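Local structure of dihydroneopterin triphosphate diphosphatase (Escherichia coli, 2O5W) at residues Q37-S42 with R55-E60. The protein probably hydrolyses dihydroneopterin triphosphate to the monophosphate and pyrophosphate, with magnesium as cofactor, for folate biosynthesis, and also cleaves nucleoside triphosphates, preferring dATP. Residues are numbered along the deposited sequence; the frame is centred on the assembly and turned at random.
With NA (sodium ion), chain H; PPV (pyrophosphate), chain I.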
loop_
_atom_site.group_PDB
_atom_site.type_symbol
_atom_site.label_atom_id
_atom_site.label_comp_id
_atom_site.label_asym_id
_atom_site.label_seq_id
_atom_site.Cartn_x
_atom_site.Cartn_y
_atom_site.Cartn_z
ATOM N N GLN A 37 -0.670 -6.222 -4.090
ATOM C CA GLN A 37 -0.248 -5.413 -2.945
ATOM C C GLN A 37 -1.385 -4.598 -2.345
ATOM O O GLN A 37 -2.458 -4.462 -2.936
ATOM C CB GLN A 37 0.848 -4.429 -3.372
ATOM C CG GLN A 37 0.383 -3.395 -4.416
ATOM C CD GLN A 37 1.298 -2.169 -4.570
ATOM O OE1 GLN A 37 0.898 -1.169 -5.176
ATOM N NE2 GLN A 37 2.519 -2.243 -4.034
ATOM N N SER A 38 -1.123 -4.034 -1.173
ATOM C CA SER A 38 -1.981 -3.029 -0.576
ATOM C C SER A 38 -1.582 -1.679 -1.184
ATOM O O SER A 38 -0.765 -1.636 -2.112
ATOM C CB SER A 38 -1.774 -3.005 0.936
ATOM O OG SER A 38 -1.783 -4.301 1.498
ATOM N N VAL A 39 -2.135 -0.586 -0.655
ATOM C CA VAL A 39 -1.828 0.761 -1.142
ATOM C C VAL A 39 -0.437 1.214 -0.706
ATOM O O VAL A 39 -0.141 1.275 0.491
ATOM C CB VAL A 39 -2.892 1.796 -0.664
ATOM C CG1 VAL A 39 -2.380 3.233 -0.790
ATOM C CG2 VAL A 39 -4.212 1.615 -1.423
ATOM N N THR A 40 0.410 1.528 -1.686
ATOM C CA THR A 40 1.731 2.113 -1.435
ATOM C C THR A 40 1.921 3.419 -2.196
ATOM O O THR A 40 1.197 3.712 -3.139
ATOM C CB THR A 40 2.885 1.166 -1.845
ATOM O OG1 THR A 40 2.829 0.929 -3.249
ATOM C CG2 THR A 40 2.801 -0.154 -1.123
ATOM N N GLY A 41 2.922 4.189 -1.796
ATOM C CA GLY A 41 3.265 5.422 -2.485
ATOM C C GLY A 41 4.381 6.150 -1.771
ATOM O O GLY A 41 4.547 6.019 -0.564
ATOM N N SER A 42 5.161 6.913 -2.524
ATOM C CA SER A 42 6.178 7.762 -1.939
ATOM C C SER A 42 5.562 8.857 -1.080
ATOM O O SER A 42 4.424 9.308 -1.303
ATOM C CB SER A 42 7.039 8.391 -3.022
ATOM O OG SER A 42 7.528 7.395 -3.900
ATOM N N ARG A 55 -3.467 10.735 1.175
ATOM C CA ARG A 55 -3.423 11.108 -0.244
ATOM C C ARG A 55 -3.362 9.883 -1.162
ATOM O O ARG A 55 -4.022 9.854 -2.197
ATOM C CB ARG A 55 -2.262 12.068 -0.541
ATOM C CG ARG A 55 -2.106 12.433 -2.025
ATOM C CD ARG A 55 -0.777 13.128 -2.313
ATOM N NE ARG A 55 0.339 12.471 -1.629
ATOM C CZ ARG A 55 0.987 11.398 -2.081
ATOM N NH1 ARG A 55 0.654 10.840 -3.236
ATOM N NH2 ARG A 55 1.973 10.882 -1.368
ATOM N N GLU A 56 -2.576 8.880 -0.776
ATOM C CA GLU A 56 -2.470 7.632 -1.538
ATOM C C GLU A 56 -3.759 6.800 -1.601
ATOM O O GLU A 56 -4.061 6.197 -2.634
ATOM C CB GLU A 56 -1.321 6.775 -0.997
ATOM C CG GLU A 56 0.028 7.132 -1.576
ATOM C CD GLU A 56 0.043 7.018 -3.083
ATOM O OE1 GLU A 56 -0.545 6.055 -3.624
ATOM O OE2 GLU A 56 0.639 7.895 -3.737
ATOM N N VAL A 57 -4.496 6.757 -0.495
ATOM C CA VAL A 57 -5.761 6.032 -0.414
ATOM C C VAL A 57 -6.835 6.698 -1.295
ATOM O O VAL A 57 -7.623 6.009 -1.949
ATOM C CB VAL A 57 -6.223 5.864 1.075
ATOM C CG1 VAL A 57 -7.733 5.723 1.198
ATOM C CG2 VAL A 57 -5.522 4.678 1.725
ATOM N N LYS A 58 -6.844 8.032 -1.321
ATOM C CA LYS A 58 -7.770 8.790 -2.162
ATOM C C LYS A 58 -7.483 8.583 -3.655
ATOM O O LYS A 58 -8.406 8.336 -4.439
ATOM C CB LYS A 58 -7.746 10.282 -1.799
ATOM C CG LYS A 58 -8.577 11.167 -2.723
ATOM C CD LYS A 58 -8.848 12.545 -2.127
ATOM C CE LYS A 58 -10.027 13.223 -2.832
ATOM N NZ LYS A 58 -10.705 14.193 -1.924
ATOM N N GLU A 59 -6.211 8.673 -4.038
ATOM C CA GLU A 59 -5.808 8.495 -5.435
ATOM C C GLU A 59 -5.991 7.066 -5.916
ATOM O O GLU A 59 -6.638 6.834 -6.925
ATOM C CB GLU A 59 -4.345 8.873 -5.639
ATOM C CG GLU A 59 -4.025 10.354 -5.550
ATOM C CD GLU A 59 -2.533 10.606 -5.629
ATOM O OE1 GLU A 59 -1.789 9.652 -5.955
ATOM O OE2 GLU A 59 -2.109 11.750 -5.362
ATOM N N GLU A 60 -5.409 6.112 -5.197
ATOM C CA GLU A 60 -5.323 4.737 -5.673
ATOM C C GLU A 60 -6.646 3.982 -5.648
ATOM O O GLU A 60 -6.910 3.176 -6.541
ATOM C CB GLU A 60 -4.275 3.955 -4.883
ATOM C CG GLU A 60 -2.850 4.149 -5.361
ATOM C CD GLU A 60 -1.909 3.071 -4.836
ATOM O OE1 GLU A 60 -2.321 2.290 -3.956
ATOM O OE2 GLU A 60 -0.753 2.997 -5.305
HETATM NA NA NA H . 1.236 4.425 -5.669
HETATM O O11 PPV I . 2.898 5.508 -8.022
HETATM P P1 PPV I . 3.749 5.625 -6.739
HETATM O O21 PPV I . 5.214 5.637 -7.120
HETATM O O31 PPV I . 3.415 6.929 -6.015
HETATM O OPP PPV I . 3.473 4.361 -5.765
HETATM P P2 PPV I . 4.084 2.904 -6.113
HETATM O O12 PPV I . 4.244 2.789 -7.612
HETATM O O22 PPV I . 3.115 1.803 -5.651
HETATM O O32 PPV I . 5.414 2.728 -5.417
#
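The carbonyl oxygen of Thr40 and one carboxylate oxygen of Glu60 grip the same sodium ion: the metal lies 2.6 Å from Thr40 O and 2.5 Å from Glu60 OE2. Pyrophosphate adds a third ligand through its bridging oxygen, OPP. The two protein oxygens are both acceptors, and their closeness is explained by the shared cation. Glu60 reaches the ion with its chain extended beyond CG, while its other oxygen, OE1, faces the Val39 side chain. Glu56, bent at chi2, brings its carboxylate to the Gly41 backbone: its CD sits 3.6 Å from Gly41 CA, and its side chain also lies close to a bound samarium ion. Glu56 and Glu60, one helical turn apart, are probable magnesium ligands of the Nudix box, consistent with the sodium on Glu60 and the samarium near Glu56; the box spans the end of strand 36-42 and helix 49-61. Glu117, a third predicted magnesium ligand, adjoins Glu60. Between strand and helix, Val39 CG1 packs 3.7 Å from Glu56 CB and also meets Val57, joining the helix to the central sheet. On the substrate side, Thr40 OG1 donates to pyrophosphate O22 at 2.6 Å. At the far end of the contact, Arg55 NH2 donates to Ser42 O at 2.9 Å; the acceptor is only 13° out of the guanidinium plane, although the N-H...O angle is a bent 132°. The bend at chi3 (44°) swings the guanidinium between the strand and the Glu56 carboxylate, where NH1 forms a salt bridge with Glu56 OE2 and a longer one with Glu59, and NH2 also pairs with Glu47.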